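PDB 5KZL: heme oxygenase from Leptospira interrogans, which catalyses the oxygen-dependent opening of the heme ring, which in this enzyme family yields biliverdin, free iron and carbon monoxide. Local coordinates for residues A[37-41]-A[42-46]; A[103-106]-A[107-111]; A[128-131]-A[132-136]; A[203-206]-A[207-211]. The protein carries 1 engineered substitution. All coordinates share one frame; numbering follows the deposited sequence.

Contacts 3 and 4 both reach the heme: 128-136 lies along the side on which water 2 binds the iron, and 203-211 meets a vinyl group with F209. Their centres are about 15 Å apart, joined by R132 NH1 to N205 OD1 at 3.0 Å, a probable hydrogen bond. Contact 2, the start of helix 105-120, adjoins contact 4, centres about 9 Å apart, and is linked to it by a probable hydrogen bond, S104 OG to E211 OE1 at 2.6 Å; it touches contact 3 where Y110 packs on R132 and H128. Contact 1, the start of helix 41-64, stands apart: its nearest atoms are about 6 Å from contacts 2 and 4 and about 10 Å from contact 3.

Contact 1: A[37-41]-A[42-46]; sequences GILEK and GTYAR
The start of helix 41-64 is closed here by an N-cap: E40, the last residue before the helix, turns its carboxylate back over the first turn and accepts from two backbone N-H groups, those of G42 and T43. OE2 takes the N-H of G42, with G42 N 3.0 Å from E40 OE2 and an N-H...O angle of 161°. E40 OE1 takes T43 N at 3.1 Å, and T43 OG1 lies just as near that oxygen. Both amides meet the carboxylate from above its plane. The reach depends on a bend in the E40 chain at chi2 (-84°), beyond a CG that stands anti to the backbone N. In this position the negative group faces the N-terminal end of the helix dipole, which would be expected to favour its charged form. Regular helix bonding opens with Y44 N to E40 O at 2.8 Å, followed by A45 N to K41 O. On the flank facing helix 29-36, L39 CD1 rests 3.7 Å from Y44 CD1, the two side chains passing at a slant. F30 and F34 of that helix press on L39, while Y44 OH is hydrogen-bonded to Y162 OH and K41 NZ to F92 O.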
loop_
_atom_site.group_PDB
_atom_site.type_symbol
_atom_site.label_atom_id
_atom_site.label_comp_id
_atom_site.label_asym_id
_atom_site.label_seq_id
_atom_site.Cartn_x
_atom_site.Cartn_y
_atom_site.Cartn_z
ATOM N N GLY A 37 5.075 7.583 -18.244
ATOM C CA GLY A 37 4.616 8.946 -17.984
ATOM C C GLY A 37 3.263 9.251 -18.595
ATOM O O GLY A 37 2.936 10.419 -18.823
ATOM N N ILE A 38 2.480 8.198 -18.873
ATOM C CA ILE A 38 1.138 8.280 -19.448
ATOM C C ILE A 38 0.088 7.776 -18.447
ATOM O O ILE A 38 0.131 6.611 -18.021
ATOM C CB ILE A 38 1.024 7.530 -20.811
ATOM C CG1 ILE A 38 2.016 8.095 -21.856
ATOM C CG2 ILE A 38 -0.421 7.524 -21.344
ATOM C CD1 ILE A 38 2.271 7.203 -22.989
ATOM N N LEU A 39 -0.865 8.657 -18.111
ATOM C CA LEU A 39 -2.021 8.357 -17.270
ATOM C C LEU A 39 -3.232 9.016 -17.883
ATOM O O LEU A 39 -3.115 10.096 -18.471
ATOM C CB LEU A 39 -1.864 8.899 -15.838
ATOM C CG LEU A 39 -0.890 8.200 -14.884
ATOM C CD1 LEU A 39 -0.691 9.036 -13.644
ATOM C CD2 LEU A 39 -1.385 6.809 -14.488
ATOM N N GLU A 40 -4.396 8.390 -17.715
ATOM C CA GLU A 40 -5.684 8.937 -18.128
ATOM C C GLU A 40 -6.452 9.198 -16.812
ATOM O O GLU A 40 -6.547 8.302 -15.966
ATOM C CB GLU A 40 -6.436 7.950 -19.034
ATOM C CG GLU A 40 -7.669 8.541 -19.706
ATOM C CD GLU A 40 -8.951 8.544 -18.890
ATOM O OE1 GLU A 40 -9.360 7.457 -18.419
ATOM O OE2 GLU A 40 -9.570 9.626 -18.757
ATOM N N LYS A 41 -6.979 10.432 -16.660
ATOM C CA LYS A 41 -7.707 10.951 -15.496
ATOM C C LYS A 41 -8.691 9.934 -14.891
ATOM O O LYS A 41 -8.632 9.643 -13.696
ATOM C CB LYS A 41 -8.466 12.224 -15.911
ATOM C CG LYS A 41 -8.772 13.180 -14.781
ATOM C CD LYS A 41 -9.756 14.257 -15.258
ATOM C CE LYS A 41 -11.082 14.246 -14.514
ATOM N NZ LYS A 41 -10.920 14.284 -13.026
ATOM N N GLY A 42 -9.585 9.424 -15.730
ATOM C CA GLY A 42 -10.631 8.482 -15.352
ATOM C C GLY A 42 -10.086 7.209 -14.766
ATOM O O GLY A 42 -10.501 6.806 -13.685
ATOM N N THR A 43 -9.129 6.586 -15.473
ATOM C CA THR A 43 -8.471 5.347 -15.056
ATOM C C THR A 43 -7.690 5.560 -13.751
ATOM O O THR A 43 -7.779 4.750 -12.834
ATOM C CB THR A 43 -7.628 4.801 -16.215
ATOM O OG1 THR A 43 -8.483 4.634 -17.356
ATOM C CG2 THR A 43 -6.995 3.480 -15.888
ATOM N N TYR A 44 -6.955 6.668 -13.668
ATOM C CA TYR A 44 -6.189 7.002 -12.476
ATOM C C TYR A 44 -7.095 7.125 -11.234
ATOM O O TYR A 44 -6.748 6.627 -10.157
ATOM C CB TYR A 44 -5.349 8.278 -12.693
ATOM C CG TYR A 44 -4.443 8.536 -11.509
ATOM C CD1 TYR A 44 -3.309 7.754 -11.289
ATOM C CD2 TYR A 44 -4.718 9.558 -10.606
ATOM C CE1 TYR A 44 -2.479 7.977 -10.195
ATOM C CE2 TYR A 44 -3.903 9.779 -9.495
ATOM C CZ TYR A 44 -2.781 8.988 -9.299
ATOM O OH TYR A 44 -1.985 9.184 -8.200
ATOM N N ALA A 45 -8.245 7.809 -11.387
ATOM C CA ALA A 45 -9.212 7.996 -10.298
ATOM C C ALA A 45 -9.779 6.643 -9.788
ATOM O O ALA A 45 -9.881 6.465 -8.567
ATOM C CB ALA A 45 -10.321 8.940 -10.744
ATOM N N ARG A 46 -10.095 5.689 -10.711
ATOM C CA ARG A 46 -10.590 4.352 -10.360
ATOM C C ARG A 46 -9.502 3.589 -9.599
ATOM O O ARG A 46 -9.808 2.867 -8.643
ATOM C CB ARG A 46 -11.066 3.578 -11.613
ATOM C CG ARG A 46 -12.257 4.249 -12.310
ATOM C CD ARG A 46 -12.865 3.404 -13.424
ATOM N NE ARG A 46 -12.071 3.419 -14.653
ATOM C CZ ARG A 46 -12.169 4.352 -15.597
ATOM N NH1 ARG A 46 -13.003 5.372 -15.446
ATOM N NH2 ARG A 46 -11.423 4.277 -16.689
#

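Contact 2: A[103-106]-A[107-111]; sequences PSVA and TQDYV
The backbone leaves an extended P103-S104 and winds directly into helix 105-120, with Q108 N reaching S104 O at 2.9 Å and D109 N and Y110 N bonding to V105 O and A106 O. S104 OG sits between its own backbone N and carbonyl carbon (chi1 76°), which turns it toward the amides of the first turn: it accepts from T107 N at 3.1 Å. T107 OG1 is 2.8 Å from the same S104 OG, and water 1 links S104 N, from which it accepts, to T107 OG1 at 3.0 Å. S104 OG is also hydrogen-bonded to E211 OE1, so several polar groups crowd around one hydroxyl; the other oxygen, E211 OE2, takes A106 N. Q108 runs back along the turn with its chain extended beyond CG, and Q108 NE2 meets P103 O at 2.8 Å in a nearly straight bond, 173°. That oxygen lies in the Q108 amide plane, though the donor is tilted from the P103 carbonyl plane. P103 CB touches T107 CG2 at 3.7 Å, on the flank where Y53 of helix 41-64 packs. A serine hydroxyl bonded to the amide three residues on is the classic N-cap of an alpha helix.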
loop_
_atom_site.group_PDB
_atom_site.type_symbol
_atom_site.label_atom_id
_atom_site.label_comp_id
_atom_site.label_asym_id
_atom_site.label_seq_id
_atom_site.Cartn_x
_atom_site.Cartn_y
_atom_site.Cartn_z
ATOM N N PRO A 103 -16.668 -0.760 -4.135
ATOM C CA PRO A 103 -15.434 -1.498 -4.497
ATOM C C PRO A 103 -15.585 -2.522 -5.620
ATOM O O PRO A 103 -16.548 -3.291 -5.662
ATOM C CB PRO A 103 -15.016 -2.176 -3.191
ATOM C CG PRO A 103 -16.213 -2.158 -2.321
ATOM C CD PRO A 103 -16.974 -0.917 -2.696
ATOM N N SER A 104 -14.621 -2.527 -6.542
ATOM C CA SER A 104 -14.560 -3.472 -7.650
ATOM C C SER A 104 -14.419 -4.913 -7.102
ATOM O O SER A 104 -14.107 -5.090 -5.917
ATOM C CB SER A 104 -13.359 -3.149 -8.531
ATOM O OG SER A 104 -12.158 -3.584 -7.910
ATOM N N VAL A 105 -14.632 -5.931 -7.967
ATOM C CA VAL A 105 -14.482 -7.350 -7.630
ATOM C C VAL A 105 -13.085 -7.632 -6.985
ATOM O O VAL A 105 -13.013 -8.206 -5.892
ATOM C CB VAL A 105 -14.771 -8.247 -8.880
ATOM C CG1 VAL A 105 -14.282 -9.681 -8.680
ATOM C CG2 VAL A 105 -16.260 -8.237 -9.219
ATOM N N ALA A 106 -11.996 -7.215 -7.657
ATOM C CA ALA A 106 -10.630 -7.436 -7.163
ATOM C C ALA A 106 -10.377 -6.669 -5.869
ATOM O O ALA A 106 -9.648 -7.174 -5.023
ATOM C CB ALA A 106 -9.605 -7.041 -8.210
ATOM N N THR A 107 -11.010 -5.476 -5.698
ATOM C CA THR A 107 -10.876 -4.669 -4.481
ATOM C C THR A 107 -11.545 -5.420 -3.310
ATOM O O THR A 107 -10.961 -5.513 -2.233
ATOM C CB THR A 107 -11.426 -3.254 -4.689
ATOM O OG1 THR A 107 -10.660 -2.612 -5.713
ATOM C CG2 THR A 107 -11.375 -2.405 -3.410
ATOM N N GLN A 108 -12.747 -5.962 -3.542
ATOM C CA GLN A 108 -13.505 -6.751 -2.552
ATOM C C GLN A 108 -12.748 -7.995 -2.060
ATOM O O GLN A 108 -12.813 -8.326 -0.873
ATOM C CB GLN A 108 -14.866 -7.173 -3.151
ATOM C CG GLN A 108 -15.883 -6.043 -3.228
ATOM C CD GLN A 108 -17.140 -6.523 -3.910
ATOM O OE1 GLN A 108 -17.677 -7.584 -3.582
ATOM N NE2 GLN A 108 -17.622 -5.773 -4.901
ATOM N N ASP A 109 -12.050 -8.692 -2.970
ATOM C CA ASP A 109 -11.295 -9.878 -2.605
ATOM C C ASP A 109 -10.091 -9.513 -1.758
ATOM O O ASP A 109 -9.740 -10.251 -0.834
ATOM C CB ASP A 109 -10.898 -10.662 -3.847
ATOM C CG ASP A 109 -12.093 -11.282 -4.571
ATOM O OD1 ASP A 109 -13.195 -11.368 -3.956
ATOM O OD2 ASP A 109 -11.927 -11.696 -5.722
ATOM N N TYR A 110 -9.493 -8.349 -2.052
ATOM C CA TYR A 110 -8.336 -7.816 -1.331
ATOM C C TYR A 110 -8.784 -7.439 0.089
ATOM O O TYR A 110 -8.195 -7.939 1.040
ATOM C CB TYR A 110 -7.737 -6.614 -2.110
ATOM C CG TYR A 110 -6.340 -6.132 -1.737
ATOM C CD1 TYR A 110 -5.795 -6.395 -0.477
ATOM C CD2 TYR A 110 -5.602 -5.339 -2.612
ATOM C CE1 TYR A 110 -4.538 -5.902 -0.113
ATOM C CE2 TYR A 110 -4.349 -4.841 -2.258
ATOM C CZ TYR A 110 -3.815 -5.138 -1.015
ATOM O OH TYR A 110 -2.608 -4.590 -0.647
ATOM N N VAL A 111 -9.873 -6.666 0.232
ATOM C CA VAL A 111 -10.447 -6.263 1.530
ATOM C C VAL A 111 -10.834 -7.512 2.364
ATOM O O VAL A 111 -10.567 -7.578 3.566
ATOM C CB VAL A 111 -11.629 -5.253 1.302
ATOM C CG1 VAL A 111 -12.462 -5.036 2.573
ATOM C CG2 VAL A 111 -11.122 -3.916 0.761
HETATM O O HOH W 1 -12.561 -0.373 -6.286
#

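Contact 3: A[128-131]-A[132-136]; sequences HSYV and RYLGD. With HEM (protoporphyrin IX containing Fe), chain B.
S129 O is approached by two backbone amides at once, Y133 N at 2.7 Å and L134 N at 3.4 Å, and both bonds are weak. This split marks the wider pi-type turn in helix 125-151, just before the glycine that lies against the heme. At G135 the backbone itself lines the heme: G135 CA is 3.2 Å from heme C4A, and G135 O accepts from water 2 at 2.7 Å, the same water that binds the iron at 2.3 Å. Y130 points CG anti to its backbone N (chi1 169°), carrying the ring out to the propionate, where Y130 OH donates to heme O1A at 2.7 Å. Heme methyl CMA lies over one face of that ring, near the rim, and L134 CD2 comes obliquely to Y130 CE1 at 3.7 Å. R132 folds at chi2 and chi3, and D136 OD1 offers its syn lone pair to R132 NH2 (2.9 Å) in a salt bridge tilted from the guanidinium plane; Y55 OH bonds to R132 NE and D136 OD2. K174 NZ and R15 NH1 also hydrogen-bond to the heme; if they meet its propionates, they would favour the anionic form, while the bond to G135 O would be expected to orient the iron-bound water.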
loop_
_atom_site.group_PDB
_atom_site.type_symbol
_atom_site.label_atom_id
_atom_site.label_comp_id
_atom_site.label_asym_id
_atom_site.label_seq_id
_atom_site.Cartn_x
_atom_site.Cartn_y
_atom_site.Cartn_z
ATOM N N HIS A 128 1.206 -7.035 4.916
ATOM C CA HIS A 128 0.368 -5.998 4.339
ATOM C C HIS A 128 0.998 -4.614 4.528
ATOM O O HIS A 128 1.098 -3.850 3.563
ATOM C CB HIS A 128 -1.035 -6.127 4.936
ATOM C CG HIS A 128 -1.769 -7.326 4.403
ATOM N ND1 HIS A 128 -2.710 -7.208 3.405
ATOM C CD2 HIS A 128 -1.615 -8.641 4.702
ATOM C CE1 HIS A 128 -3.150 -8.433 3.166
ATOM N NE2 HIS A 128 -2.504 -9.337 3.905
ATOM N N SER A 129 1.460 -4.321 5.763
ATOM C CA SER A 129 2.211 -3.115 6.103
ATOM C C SER A 129 3.481 -3.026 5.199
ATOM O O SER A 129 3.673 -2.020 4.528
ATOM C CB SER A 129 2.615 -3.152 7.571
ATOM O OG SER A 129 3.553 -2.117 7.800
ATOM N N TYR A 130 4.299 -4.091 5.135
ATOM C CA TYR A 130 5.503 -4.119 4.291
ATOM C C TYR A 130 5.215 -3.820 2.810
ATOM O O TYR A 130 5.794 -2.889 2.244
ATOM C CB TYR A 130 6.266 -5.472 4.433
ATOM C CG TYR A 130 7.358 -5.658 3.389
ATOM C CD1 TYR A 130 8.603 -5.049 3.536
ATOM C CD2 TYR A 130 7.142 -6.432 2.251
ATOM C CE1 TYR A 130 9.601 -5.193 2.562
ATOM C CE2 TYR A 130 8.118 -6.550 1.256
ATOM C CZ TYR A 130 9.362 -5.968 1.439
ATOM O OH TYR A 130 10.325 -6.091 0.457
ATOM N N VAL A 131 4.374 -4.643 2.175
ATOM C CA VAL A 131 4.108 -4.558 0.740
ATOM C C VAL A 131 3.561 -3.204 0.366
ATOM O O VAL A 131 4.109 -2.575 -0.525
ATOM C CB VAL A 131 3.244 -5.726 0.190
ATOM C CG1 VAL A 131 2.982 -5.542 -1.296
ATOM C CG2 VAL A 131 3.929 -7.066 0.436
ATOM N N ARG A 132 2.510 -2.750 1.048
ATOM C CA ARG A 132 1.952 -1.432 0.762
ATOM C C ARG A 132 2.780 -0.255 1.365
ATOM O O ARG A 132 3.284 0.550 0.592
ATOM C CB ARG A 132 0.450 -1.338 1.149
ATOM C CG ARG A 132 -0.518 -2.076 0.174
ATOM C CD ARG A 132 -0.308 -1.873 -1.352
ATOM N NE ARG A 132 -0.051 -0.477 -1.739
ATOM C CZ ARG A 132 0.280 -0.044 -2.955
ATOM N NH1 ARG A 132 0.355 -0.894 -3.980
ATOM N NH2 ARG A 132 0.554 1.239 -3.156
ATOM N N TYR A 133 2.898 -0.119 2.701
ATOM C CA TYR A 133 3.567 1.079 3.262
ATOM C C TYR A 133 5.027 1.221 2.958
ATOM O O TYR A 133 5.451 2.337 2.654
ATOM C CB TYR A 133 3.385 1.184 4.766
ATOM C CG TYR A 133 1.955 1.285 5.237
ATOM C CD1 TYR A 133 1.048 2.148 4.613
ATOM C CD2 TYR A 133 1.528 0.595 6.363
ATOM C CE1 TYR A 133 -0.264 2.271 5.073
ATOM C CE2 TYR A 133 0.227 0.721 6.842
ATOM C CZ TYR A 133 -0.664 1.560 6.195
ATOM O OH TYR A 133 -1.945 1.646 6.664
ATOM N N LEU A 134 5.828 0.125 3.047
ATOM C CA LEU A 134 7.247 0.345 2.746
ATOM C C LEU A 134 7.433 0.701 1.259
ATOM O O LEU A 134 8.264 1.549 0.949
ATOM C CB LEU A 134 8.168 -0.813 3.225
ATOM C CG LEU A 134 9.680 -0.538 3.118
ATOM C CD1 LEU A 134 10.101 0.772 3.821
ATOM C CD2 LEU A 134 10.483 -1.720 3.604
ATOM N N GLY A 135 6.588 0.142 0.388
ATOM C CA GLY A 135 6.575 0.480 -1.038
ATOM C C GLY A 135 6.202 1.935 -1.257
ATOM O O GLY A 135 6.865 2.642 -2.023
ATOM N N ASP A 136 5.158 2.405 -0.539
ATOM C CA ASP A 136 4.670 3.798 -0.627
ATOM C C ASP A 136 5.755 4.780 -0.177
ATOM O O ASP A 136 6.024 5.773 -0.850
ATOM C CB ASP A 136 3.446 4.025 0.258
ATOM C CG ASP A 136 2.205 3.229 -0.078
ATOM O OD1 ASP A 136 2.055 2.822 -1.250
ATOM O OD2 ASP A 136 1.373 3.040 0.825
HETATM C CHA HEM B . 10.610 -0.497 -3.312
HETATM C CHB HEM B . 6.243 -2.345 -3.273
HETATM C CHC HEM B . 5.584 -0.614 -7.680
HETATM C CHD HEM B . 9.500 1.902 -7.272
HETATM C C1A HEM B . 9.480 -1.133 -2.931
HETATM C C2A HEM B . 9.362 -1.881 -1.714
HETATM C C3A HEM B . 8.145 -2.417 -1.726
HETATM C C4A HEM B . 7.504 -2.003 -2.893
HETATM C CMA HEM B . 7.526 -3.255 -0.677
HETATM C CAA HEM B . 10.394 -2.038 -0.625
HETATM C CBA HEM B . 11.478 -3.086 -0.965
HETATM C CGA HEM B . 12.352 -3.303 0.199
HETATM O O1A HEM B . 12.419 -4.376 0.716
HETATM O O2A HEM B . 12.994 -2.354 0.619
HETATM C C1B HEM B . 5.666 -2.057 -4.498
HETATM C C2B HEM B . 4.378 -2.579 -4.929
HETATM C C3B HEM B . 4.218 -2.081 -6.171
HETATM C C4B HEM B . 5.407 -1.275 -6.483
HETATM C CMB HEM B . 3.418 -3.430 -4.171
HETATM C CAB HEM B . 3.164 -2.248 -7.090
HETATM C CBB HEM B . 2.381 -3.161 -6.816
HETATM C C1C HEM B . 6.492 0.349 -7.940
HETATM C C2C HEM B . 6.422 1.324 -8.974
HETATM C C3C HEM B . 7.549 2.044 -8.834
HETATM C C4C HEM B . 8.278 1.531 -7.703
HETATM C CMC HEM B . 5.301 1.501 -9.998
HETATM C CAC HEM B . 7.916 3.146 -9.693
HETATM C CBC HEM B . 8.754 4.017 -9.303
HETATM C C1D HEM B . 10.180 1.367 -6.197
HETATM C C2D HEM B . 11.556 1.783 -5.822
HETATM C C3D HEM B . 11.837 1.144 -4.715
HETATM C C4D HEM B . 10.661 0.317 -4.413
HETATM C CMD HEM B . 12.404 2.786 -6.522
HETATM C CAD HEM B . 13.142 1.217 -3.971
HETATM C CBD HEM B . 13.324 2.465 -3.190
HETATM C CGD HEM B . 14.616 2.507 -2.440
HETATM O O1D HEM B . 15.243 1.536 -2.247
HETATM O O2D HEM B . 14.974 3.567 -2.025
HETATM N NA HEM B . 8.332 -1.282 -3.601
HETATM N NB HEM B . 6.158 -1.375 -5.474
HETATM N NC HEM B . 7.597 0.516 -7.249
HETATM N ND HEM B . 9.715 0.508 -5.316
HETATM FE FE HEM B . 8.002 -0.405 -5.412
HETATM O O HOH W 2 7.013 1.421 -4.475
#

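Contact 4: A[203-206]-A[207-211]; sequences LLNQ and GIFSE. With HEM (protoporphyrin IX containing Fe), chain B.
F209 and N205 form the close-packed side of this turn, whereas Q206 and S210 face outward. N205 O lies 3.3 Å above one face of the F209 ring, offset toward the rim, and also accepts F209 N at 3.0 Å. The ring thus lies over the carbonyl of its own helical turn: chi1 (-61°) brings CG beside the backbone N and chi2 (-26°) turns the face onto N205 O. Its edge goes to the heme: F209 CE2 is 3.3 Å from vinyl carbon CBB, and CAB lies in the ring plane. This is the C-terminal end of helix 188-210, a heme-pocket helix of the all-alpha heme oxygenase fold, packed against helices 41-64 and 105-120. I208 takes the less common rotamer with CG1 between N and carbonyl carbon (chi1 61°), bringing I208 CG1 to 3.2 Å from N205 O, and its chain runs beside that of N205. I208 packs on A106 and F51, while N205 OD1 accepts from R132 NH1 and N205 ND2 bonds to Y110 OH and V201 O. On the solvent side the contacts are mostly main-chain: S210 N bonds to Q206 O at 2.9 Å, and the side chain of the exposed S210 is modelled in two conformers.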
loop_
_atom_site.group_PDB
_atom_site.type_symbol
_atom_site.label_atom_id
_atom_site.label_comp_id
_atom_site.label_asym_id
_atom_site.label_seq_id
_atom_site.Cartn_x
_atom_site.Cartn_y
_atom_site.Cartn_z
ATOM N N LEU A 203 0.173 -10.269 -5.339
ATOM C CA LEU A 203 -0.810 -10.814 -6.286
ATOM C C LEU A 203 -2.139 -10.050 -6.226
ATOM O O LEU A 203 -2.757 -9.798 -7.279
ATOM C CB LEU A 203 -1.055 -12.300 -5.982
ATOM C CG LEU A 203 -1.739 -13.074 -7.116
ATOM C CD1 LEU A 203 -0.745 -13.341 -8.297
ATOM C CD2 LEU A 203 -2.317 -14.382 -6.600
ATOM N N LEU A 204 -2.565 -9.659 -5.005
ATOM C CA LEU A 204 -3.838 -8.928 -4.847
ATOM C C LEU A 204 -3.735 -7.540 -5.471
ATOM O O LEU A 204 -4.694 -7.092 -6.090
ATOM C CB LEU A 204 -4.280 -8.869 -3.384
ATOM C CG LEU A 204 -4.769 -10.230 -2.789
ATOM C CD1 LEU A 204 -4.709 -10.206 -1.271
ATOM C CD2 LEU A 204 -6.183 -10.529 -3.203
ATOM N N ASN A 205 -2.539 -6.920 -5.400
ATOM C CA ASN A 205 -2.287 -5.634 -6.060
ATOM C C ASN A 205 -2.301 -5.790 -7.572
ATOM O O ASN A 205 -2.888 -4.955 -8.249
ATOM C CB ASN A 205 -0.966 -5.023 -5.580
ATOM C CG ASN A 205 -1.173 -4.303 -4.282
ATOM O OD1 ASN A 205 -1.547 -3.131 -4.276
ATOM N ND2 ASN A 205 -1.142 -5.036 -3.167
ATOM N N GLN A 206 -1.694 -6.885 -8.111
ATOM C CA GLN A 206 -1.726 -7.179 -9.556
ATOM C C GLN A 206 -3.190 -7.338 -10.004
ATOM O O GLN A 206 -3.545 -6.890 -11.094
ATOM C CB GLN A 206 -0.953 -8.470 -9.884
ATOM C CG GLN A 206 0.536 -8.406 -9.566
ATOM C CD GLN A 206 1.321 -9.632 -9.996
ATOM O OE1 GLN A 206 1.147 -10.162 -11.102
ATOM N NE2 GLN A 206 2.266 -10.065 -9.152
ATOM N N GLY A 207 -4.010 -7.945 -9.141
ATOM C CA GLY A 207 -5.440 -8.150 -9.371
ATOM C C GLY A 207 -6.216 -6.859 -9.550
ATOM O O GLY A 207 -6.987 -6.723 -10.503
ATOM N N ILE A 208 -5.990 -5.875 -8.671
ATOM C CA ILE A 208 -6.669 -4.578 -8.798
ATOM C C ILE A 208 -6.128 -3.807 -10.019
ATOM O O ILE A 208 -6.915 -3.187 -10.725
ATOM C CB ILE A 208 -6.703 -3.722 -7.489
ATOM C CG1 ILE A 208 -5.307 -3.364 -6.984
ATOM C CG2 ILE A 208 -7.547 -4.398 -6.397
ATOM C CD1 ILE A 208 -5.249 -2.479 -5.706
ATOM N N PHE A 209 -4.813 -3.917 -10.322
ATOM C CA PHE A 209 -4.221 -3.252 -11.489
ATOM C C PHE A 209 -4.747 -3.827 -12.807
ATOM O O PHE A 209 -4.910 -3.071 -13.787
ATOM C CB PHE A 209 -2.680 -3.238 -11.448
ATOM C CG PHE A 209 -2.021 -2.521 -10.281
ATOM C CD1 PHE A 209 -2.668 -1.480 -9.618
ATOM C CD2 PHE A 209 -0.747 -2.874 -9.861
ATOM C CE1 PHE A 209 -2.060 -0.828 -8.538
ATOM C CE2 PHE A 209 -0.133 -2.207 -8.795
ATOM C CZ PHE A 209 -0.793 -1.195 -8.139
ATOM N N SER A 210 -5.037 -5.160 -12.803
ATOM C CA SER A 210 -5.568 -5.928 -13.943
ATOM C C SER A 210 -6.913 -5.389 -14.414
ATOM O O SER A 210 -7.284 -5.585 -15.565
ATOM C CB SER A 210 -5.722 -7.403 -13.569
ATOM O OG SER A 210 -7.003 -7.693 -13.030
ATOM N N GLU A 211 -7.664 -4.749 -13.511
ATOM C CA GLU A 211 -8.993 -4.223 -13.824
ATOM C C GLU A 211 -9.006 -2.914 -14.584
ATOM O O GLU A 211 -10.027 -2.574 -15.183
ATOM C CB GLU A 211 -9.778 -4.028 -12.540
ATOM C CG GLU A 211 -10.246 -5.314 -11.910
ATOM C CD GLU A 211 -10.957 -5.099 -10.594
ATOM O OE1 GLU A 211 -10.558 -4.168 -9.856
ATOM O OE2 GLU A 211 -11.841 -5.919 -10.257
HETATM C CHA HEM B . 10.610 -0.497 -3.312
HETATM C CHB HEM B . 6.243 -2.345 -3.273
HETATM C CHC HEM B . 5.584 -0.614 -7.680
HETATM C CHD HEM B . 9.500 1.902 -7.272
HETATM C C1A HEM B . 9.480 -1.133 -2.931
HETATM C C2A HEM B . 9.362 -1.881 -1.714
HETATM C C3A HEM B . 8.145 -2.417 -1.726
HETATM C C4A HEM B . 7.504 -2.003 -2.893
HETATM C CMA HEM B . 7.526 -3.255 -0.677
HETATM C CAA HEM B . 10.394 -2.038 -0.625
HETATM C CBA HEM B . 11.478 -3.086 -0.965
HETATM C CGA HEM B . 12.352 -3.303 0.199
HETATM O O1A HEM B . 12.419 -4.376 0.716
HETATM O O2A HEM B . 12.994 -2.354 0.619
HETATM C C1B HEM B . 5.666 -2.057 -4.498
HETATM C C2B HEM B . 4.378 -2.579 -4.929
HETATM C C3B HEM B . 4.218 -2.081 -6.171
HETATM C C4B HEM B . 5.407 -1.275 -6.483
HETATM C CMB HEM B . 3.418 -3.430 -4.171
HETATM C CAB HEM B . 3.164 -2.248 -7.090
HETATM C CBB HEM B . 2.381 -3.161 -6.816
HETATM C C1C HEM B . 6.492 0.349 -7.940
HETATM C C2C HEM B . 6.422 1.324 -8.974
HETATM C C3C HEM B . 7.549 2.044 -8.834
HETATM C C4C HEM B . 8.278 1.531 -7.703
HETATM C CMC HEM B . 5.301 1.501 -9.998
HETATM C CAC HEM B . 7.916 3.146 -9.693
HETATM C CBC HEM B . 8.754 4.017 -9.303
HETATM C C1D HEM B . 10.180 1.367 -6.197
HETATM C C2D HEM B . 11.556 1.783 -5.822
HETATM C C3D HEM B . 11.837 1.144 -4.715
HETATM C C4D HEM B . 10.661 0.317 -4.413
HETATM C CMD HEM B . 12.404 2.786 -6.522
HETATM C CAD HEM B . 13.142 1.217 -3.971
HETATM C CBD HEM B . 13.324 2.465 -3.190
HETATM C CGD HEM B . 14.616 2.507 -2.440
HETATM O O1D HEM B . 15.243 1.536 -2.247
HETATM O O2D HEM B . 14.974 3.567 -2.025
HETATM N NA HEM B . 8.332 -1.282 -3.601
HETATM N NB HEM B . 6.158 -1.375 -5.474
HETATM N NC HEM B . 7.597 0.516 -7.249
HETATM N ND HEM B . 9.715 0.508 -5.316
HETATM FE FE HEM B . 8.002 -0.405 -5.412
HETATM O O HOH W 2 7.013 1.421 -4.475
#